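Local coordinates for protein LEOA (PDB 4AUR) that is a bacterial dynamin from enterotoxigenic Escherichia coli that probably binds and hydrolyses GTP, its GTPase domain joined to a long helical stalk, at residues Q20-M31 with I559-A570. Sequence-based numbering, arbitrary orientation.
Sequences QLRGMLEMLGEM and IQTQLAQLMVPA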
ATOM      1  N   GLN A  20      14.459  16.208   9.320  1.00 24.68           N
ATOM      2  CA  GLN A  20      13.817  15.087   8.633  1.00 25.06           C
ATOM      3  C   GLN A  20      12.516  15.541   8.020  1.00 24.24           C
ATOM      4  O   GLN A  20      12.127  15.092   6.960  1.00 22.57           O
ATOM      5  CB  GLN A  20      13.519  13.964   9.605  1.00 26.81           C
ATOM      6  CG  GLN A  20      14.762  13.283  10.170  1.00 28.45           C
ATOM      7  CD  GLN A  20      14.500  12.702  11.544  1.00 29.97           C
ATOM      8  OE1 GLN A  20      13.347  12.515  11.948  1.00 31.51           O
ATOM      9  NE2 GLN A  20      15.563  12.414  12.270  1.00 31.58           N
ATOM     10  N   LEU A  21      11.833  16.444   8.711  1.00 25.36           N
ATOM     11  CA  LEU A  21      10.643  17.064   8.167  1.00 23.97           C
ATOM     12  C   LEU A  21      10.963  17.756   6.871  1.00 23.66           C
ATOM     13  O   LEU A  21      10.295  17.554   5.880  1.00 26.81           O
ATOM     14  CB  LEU A  21      10.048  18.046   9.165  1.00 24.31           C
ATOM     15  CG  LEU A  21       8.643  18.539   8.834  1.00 24.26           C
ATOM     16  CD1 LEU A  21       7.747  17.337   8.608  1.00 25.09           C
ATOM     17  CD2 LEU A  21       8.101  19.425   9.932  1.00 23.68           C
ATOM     18  N   ARG A  22      12.012  18.561   6.866  1.00 25.21           N
ATOM     19  CA  ARG A  22      12.491  19.222   5.643  1.00 24.08           C
ATOM     20  C   ARG A  22      12.750  18.243   4.521  1.00 22.46           C
ATOM     21  O   ARG A  22      12.438  18.518   3.390  1.00 21.62           O
ATOM     22  CB  ARG A  22      13.756  20.021   5.931  1.00 25.34           C
ATOM     23  CG  ARG A  22      13.734  21.394   5.280  1.00 27.58           C
ATOM     24  CD  ARG A  22      14.758  22.330   5.890  1.00 29.45           C
ATOM     25  NE  ARG A  22      16.115  21.820   5.733  1.00 31.19           N
ATOM     26  CZ  ARG A  22      17.207  22.472   6.083  1.00 32.11           C
ATOM     27  NH1 ARG A  22      17.140  23.685   6.614  1.00 34.98           N
ATOM     28  NH2 ARG A  22      18.377  21.904   5.900  1.00 34.88           N
ATOM     29  N   GLY A  23      13.321  17.096   4.853  1.00 22.66           N
ATOM     30  CA  GLY A  23      13.602  16.057   3.877  1.00 22.60           C
ATOM     31  C   GLY A  23      12.323  15.470   3.341  1.00 22.91           C
ATOM     32  O   GLY A  23      12.241  15.107   2.180  1.00 23.16           O
HETATM   33  N   MSE A  24      11.310  15.383   4.187  1.00 23.43           N
HETATM   34  CA  MSE A  24      10.061  14.773   3.795  1.00 24.13           C
HETATM   35  C   MSE A  24       9.398  15.729   2.867  1.00 24.49           C
HETATM   36  O   MSE A  24       8.759  15.293   1.910  1.00 25.00           O
HETATM   37  CB  MSE A  24       9.198  14.458   5.012  1.00 25.41           C
HETATM   38  CG  MSE A  24       9.713  13.233   5.731  1.00 26.44           C
HETATM   39 SE   MSE A  24       8.399  12.751   7.128  0.90 33.21          SE
HETATM   40  CE  MSE A  24       9.420  13.030   8.778  1.00 28.13           C
ATOM     41  N   LEU A  25       9.562  17.039   3.105  1.00 24.19           N
ATOM     42  CA  LEU A  25       8.967  18.067   2.227  1.00 23.72           C
ATOM     43  C   LEU A  25       9.554  18.101   0.838  1.00 23.77           C
ATOM     44  O   LEU A  25       8.841  18.285  -0.136  1.00 22.88           O
ATOM     45  CB  LEU A  25       9.143  19.438   2.826  1.00 24.59           C
ATOM     46  CG  LEU A  25       8.188  19.704   3.984  1.00 25.73           C
ATOM     47  CD1 LEU A  25       8.727  20.781   4.915  1.00 25.58           C
ATOM     48  CD2 LEU A  25       6.811  20.083   3.463  1.00 24.86           C
ATOM     49  N   GLU A  26      10.868  17.959   0.749  1.00 24.55           N
ATOM     50  CA  GLU A  26      11.533  17.871  -0.543  1.00 25.40           C
ATOM     51  C   GLU A  26      10.969  16.734  -1.414  1.00 26.28           C
ATOM     52  O   GLU A  26      10.929  16.859  -2.632  1.00 27.86           O
ATOM     53  CB  GLU A  26      13.036  17.649  -0.364  1.00 25.92           C
ATOM     54  CG  GLU A  26      13.804  18.822   0.213  1.00 25.91           C
ATOM     55  CD  GLU A  26      15.305  18.568   0.276  1.00 27.11           C
ATOM     56  OE1 GLU A  26      15.731  17.412   0.520  1.00 26.23           O
ATOM     57  OE2 GLU A  26      16.072  19.547   0.088  1.00 29.08           O
HETATM   58  N   MSE A  27      10.565  15.626  -0.796  1.00 25.39           N
HETATM   59  CA  MSE A  27      10.075  14.474  -1.541  1.00 24.21           C
HETATM   60  C   MSE A  27       8.670  14.709  -1.998  1.00 24.51           C
HETATM   61  O   MSE A  27       8.361  14.397  -3.132  1.00 25.99           O
HETATM   62  CB  MSE A  27      10.154  13.215  -0.715  1.00 23.84           C
HETATM   63  CG  MSE A  27      11.600  12.890  -0.433  1.00 25.18           C
HETATM   64 SE   MSE A  27      12.563  12.266  -2.030  0.98 30.28          SE
HETATM   65  CE  MSE A  27      13.309  13.949  -2.737  1.00 30.78           C
ATOM     66  N   LEU A  28       7.811  15.265  -1.153  1.00 23.74           N
ATOM     67  CA  LEU A  28       6.477  15.686  -1.606  1.00 24.30           C
ATOM     68  C   LEU A  28       6.591  16.646  -2.784  1.00 25.72           C
ATOM     69  O   LEU A  28       5.911  16.500  -3.794  1.00 26.88           O
ATOM     70  CB  LEU A  28       5.692  16.376  -0.487  1.00 23.50           C
ATOM     71  CG  LEU A  28       5.412  15.546   0.763  1.00 22.87           C
ATOM     72  CD1 LEU A  28       4.624  16.335   1.762  1.00 22.58           C
ATOM     73  CD2 LEU A  28       4.655  14.270   0.441  1.00 23.47           C
ATOM     74  N   GLY A  29       7.461  17.636  -2.663  1.00 27.73           N
ATOM     75  CA  GLY A  29       7.682  18.567  -3.760  1.00 28.65           C
ATOM     76  C   GLY A  29       8.006  17.765  -4.998  1.00 28.53           C
ATOM     77  O   GLY A  29       7.514  18.045  -6.084  1.00 29.34           O
ATOM     78  N   GLU A  30       8.805  16.730  -4.820  1.00 28.65           N
ATOM     79  CA  GLU A  30       9.220  15.931  -5.938  1.00 31.05           C
ATOM     80  C   GLU A  30       8.064  15.182  -6.609  1.00 30.53           C
ATOM     81  O   GLU A  30       8.151  14.886  -7.783  1.00 30.59           O
ATOM     82  CB  GLU A  30      10.301  14.968  -5.500  1.00 32.66           C
ATOM     83  CG  GLU A  30      11.024  14.277  -6.641  1.00 37.07           C
ATOM     84  CD  GLU A  30      11.918  15.188  -7.450  1.00 38.96           C
ATOM     85  OE1 GLU A  30      12.687  15.980  -6.847  1.00 38.77           O
ATOM     86  OE2 GLU A  30      11.850  15.077  -8.697  1.00 40.81           O
HETATM   87  N   MSE A  31       6.982  14.907  -5.885  1.00 28.43           N
HETATM   88  CA  MSE A  31       5.819  14.247  -6.471  1.00 27.14           C
HETATM   89  C   MSE A  31       4.746  15.274  -6.766  1.00 28.40           C
HETATM   90  O   MSE A  31       3.572  14.951  -6.929  1.00 27.11           O
HETATM   91  CB  MSE A  31       5.405  13.024  -5.642  1.00 27.81           C
HETATM   92  CG  MSE A  31       5.129  13.303  -4.191  1.00 29.15           C
HETATM   93 SE   MSE A  31       5.109  11.682  -3.056  0.93 33.29          SE
HETATM   94  CE  MSE A  31       3.235  11.327  -3.488  1.00 29.19           C
ATOM     95  N   ILE A 559      10.846   7.538  -4.714  1.00 17.41           N
ATOM     96  CA  ILE A 559      10.494   8.587  -3.788  1.00 18.44           C
ATOM     97  C   ILE A 559      10.044   8.088  -2.408  1.00 19.29           C
ATOM     98  O   ILE A 559      10.506   8.609  -1.392  1.00 19.96           O
ATOM     99  CB  ILE A 559       9.439   9.542  -4.369  1.00 18.45           C
ATOM    100  CG1 ILE A 559      10.018  10.286  -5.578  1.00 18.08           C
ATOM    101  CG2 ILE A 559       9.076  10.576  -3.320  1.00 18.39           C
ATOM    102  CD1 ILE A 559       9.035  11.198  -6.241  1.00 17.94           C
ATOM    103  N   GLN A 560       9.171   7.083  -2.358  1.00 19.55           N
ATOM    104  CA  GLN A 560       8.671   6.586  -1.082  1.00 19.74           C
ATOM    105  C   GLN A 560       9.742   5.823  -0.271  1.00 21.71           C
ATOM    106  O   GLN A 560       9.658   5.678   0.959  1.00 22.34           O
ATOM    107  CB  GLN A 560       7.466   5.712  -1.333  1.00 19.76           C
ATOM    108  CG  GLN A 560       6.811   5.153  -0.087  1.00 19.72           C
ATOM    109  CD  GLN A 560       7.424   3.859   0.372  1.00 19.74           C
ATOM    110  OE1 GLN A 560       8.074   3.165  -0.396  1.00 21.44           O
ATOM    111  NE2 GLN A 560       7.212   3.520   1.617  1.00 19.35           N
ATOM    112  N   THR A 561      10.746   5.308  -0.953  1.00 22.77           N
ATOM    113  CA  THR A 561      11.783   4.595  -0.268  1.00 23.26           C
ATOM    114  C   THR A 561      12.470   5.574   0.657  1.00 23.99           C
ATOM    115  O   THR A 561      12.731   5.264   1.817  1.00 24.83           O
ATOM    116  CB  THR A 561      12.791   4.032  -1.263  1.00 24.07           C
ATOM    117  OG1 THR A 561      12.141   3.072  -2.103  1.00 24.66           O
ATOM    118  CG2 THR A 561      13.942   3.342  -0.520  1.00 25.67           C
ATOM    119  N   GLN A 562      12.739   6.766   0.127  1.00 24.46           N
ATOM    120  CA  GLN A 562      13.336   7.862   0.882  1.00 24.06           C
ATOM    121  C   GLN A 562      12.422   8.354   1.994  1.00 22.28           C
ATOM    122  O   GLN A 562      12.849   8.590   3.074  1.00 20.31           O
ATOM    123  CB  GLN A 562      13.649   8.997  -0.073  1.00 25.81           C
ATOM    124  CG  GLN A 562      14.408  10.164   0.526  1.00 28.97           C
ATOM    125  CD  GLN A 562      15.834   9.828   0.923  1.00 31.96           C
ATOM    126  OE1 GLN A 562      16.467  10.612   1.617  1.00 38.38           O
ATOM    127  NE2 GLN A 562      16.348   8.667   0.487  1.00 33.25           N
ATOM    128  N   LEU A 563      11.144   8.523   1.711  1.00 23.60           N
ATOM    129  CA  LEU A 563      10.188   8.929   2.734  1.00 21.96           C
ATOM    130  C   LEU A 563      10.158   7.922   3.862  1.00 21.74           C
ATOM    131  O   LEU A 563      10.152   8.299   5.030  1.00 22.38           O
ATOM    132  CB  LEU A 563       8.780   9.092   2.149  1.00 21.05           C
ATOM    133  CG  LEU A 563       8.575  10.338   1.287  1.00 20.69           C
ATOM    134  CD1 LEU A 563       7.275  10.250   0.488  1.00 20.04           C
ATOM    135  CD2 LEU A 563       8.602  11.599   2.147  1.00 20.66           C
ATOM    136  N   ALA A 564      10.141   6.639   3.535  1.00 21.31           N
ATOM    137  CA  ALA A 564      10.062   5.646   4.585  1.00 21.75           C
ATOM    138  C   ALA A 564      11.283   5.763   5.510  1.00 23.29           C
ATOM    139  O   ALA A 564      11.178   5.635   6.740  1.00 22.76           O
ATOM    140  CB  ALA A 564       9.933   4.256   3.999  1.00 21.27           C
ATOM    141  N   GLN A 565      12.434   6.021   4.901  1.00 24.61           N
ATOM    142  CA  GLN A 565      13.648   6.249   5.635  1.00 26.27           C
ATOM    143  C   GLN A 565      13.525   7.439   6.565  1.00 26.46           C
ATOM    144  O   GLN A 565      13.973   7.392   7.719  1.00 29.19           O
ATOM    145  CB  GLN A 565      14.800   6.455   4.675  1.00 28.28           C
ATOM    146  CG  GLN A 565      16.091   6.870   5.337  1.00 32.75           C
ATOM    147  CD  GLN A 565      17.284   6.747   4.407  1.00 39.37           C
ATOM    148  OE1 GLN A 565      18.030   7.721   4.196  1.00 43.48           O
ATOM    149  NE2 GLN A 565      17.477   5.549   3.837  1.00 39.06           N
ATOM    150  N   LEU A 566      12.932   8.513   6.081  1.00 25.61           N
ATOM    151  CA  LEU A 566      12.897   9.746   6.857  1.00 26.79           C
ATOM    152  C   LEU A 566      11.948   9.631   8.023  1.00 26.86           C
ATOM    153  O   LEU A 566      12.021  10.385   8.988  1.00 27.70           O
ATOM    154  CB  LEU A 566      12.497  10.917   5.966  1.00 26.16           C
ATOM    155  CG  LEU A 566      13.548  11.278   4.907  1.00 25.11           C
ATOM    156  CD1 LEU A 566      12.954  12.146   3.827  1.00 24.61           C
ATOM    157  CD2 LEU A 566      14.746  11.966   5.530  1.00 26.60           C
HETATM  158  N   MSE A 567      11.087   8.642   7.923  1.00 28.78           N
HETATM  159  CA  MSE A 567       9.936   8.503   8.766  1.00 32.20           C
HETATM  160  C   MSE A 567      10.192   7.555   9.900  1.00 35.95           C
HETATM  161  O   MSE A 567       9.422   7.506  10.839  1.00 38.50           O
HETATM  162  CB  MSE A 567       8.879   8.047   7.754  1.00 32.99           C
HETATM  163  CG  MSE A 567       7.486   7.944   8.304  1.00 34.73           C
HETATM  164 SE   MSE A 567       6.625   9.703   8.252  0.79 38.34          SE
HETATM  165  CE  MSE A 567       4.892   8.779   8.393  1.00 37.35           C
ATOM    166  N   VAL A 568      11.284   6.798   9.842  1.00 44.24           N
ATOM    167  CA  VAL A 568      11.598   5.815  10.880  1.00 48.61           C
ATOM    168  C   VAL A 568      11.773   6.518  12.225  1.00 55.39           C
ATOM    169  O   VAL A 568      11.143   6.121  13.222  1.00 55.07           O
ATOM    170  CB  VAL A 568      12.854   4.969  10.523  1.00 50.24           C
ATOM    171  CG1 VAL A 568      13.538   4.403  11.766  1.00 50.37           C
ATOM    172  CG2 VAL A 568      12.485   3.833   9.579  1.00 49.49           C
ATOM    173  N   PRO A 569      12.632   7.558  12.264  1.00 60.29           N
ATOM    174  CA  PRO A 569      12.757   8.276  13.531  1.00 63.60           C
ATOM    175  C   PRO A 569      11.401   8.743  14.084  1.00 68.93           C
ATOM    176  O   PRO A 569      11.144   8.592  15.280  1.00 74.11           O
ATOM    177  CB  PRO A 569      13.655   9.467  13.183  1.00 62.61           C
ATOM    178  CG  PRO A 569      14.379   9.099  11.927  1.00 60.57           C
ATOM    179  CD  PRO A 569      13.698   7.917  11.304  1.00 60.02           C
ATOM    180  N   ALA A 570      10.535   9.270  13.216  1.00 76.84           N
ATOM    181  CA  ALA A 570       9.240   9.830  13.648  1.00 83.68           C
ATOM    182  C   ALA A 570       8.291   8.774  14.254  1.00 85.61           C
ATOM    183  O   ALA A 570       7.388   9.126  15.017  1.00 91.65           O
ATOM    184  CB  ALA A 570       8.569  10.581  12.501  1.00 80.96           C
TER
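Met24 packs against Leu566 and Leu563 near the middle of an antiparallel helix pair, bringing helices 3-30 and 547-567, the first and last of the chain, side by side in a helical bundle with helix 275-343, consistent with the neck and stalk of bacterial dynamin-like proteins. The short segments run at 164° to each other, 9.4 Å apart at closest approach. Met24 and Leu566 slide past one another in opposite directions, with Met24 CG 3.6 Å from Leu566 CB, while Met24 CB meets Leu563 CD2. Gly23 has no side chain here, and Leu566 CD1 settles against its backbone carbonyl. Farther along, the selenium of Met24, a selenomethionine like the other methionines here, reaches that of Met567, SE to SE 3.7 Å, the two chains crossing at about a right angle; Met567 in turn touches Ile283 and Thr287 of helix 275-343.

One turn on, Met27 CB meets Leu563 CD2 at 3.6 Å, again with the side chains running in opposite senses. Beyond CB, Met27 bends at chi2 (-71°), so that its SE crosses Gln562 at a slant, against CG and CB. Ile559 closes this end: its CG2 branch faces Met27 CB, while CD1, at the end of an extended chain, touches Glu30 CG, the two side chains crossing at about a right angle, and from another side Met31 CB. Met31 is the first residue past its helix, and its backbone is hydrogen-bonded to Gly420.

At the other end the contact opens to solvent and Pro569 is poorly ordered, making the fit approximate. There the extended Gln20 side chain lays a face of its amide over the CB-CG edge of the proline ring, OE1 3.3 Å from Pro569 CB.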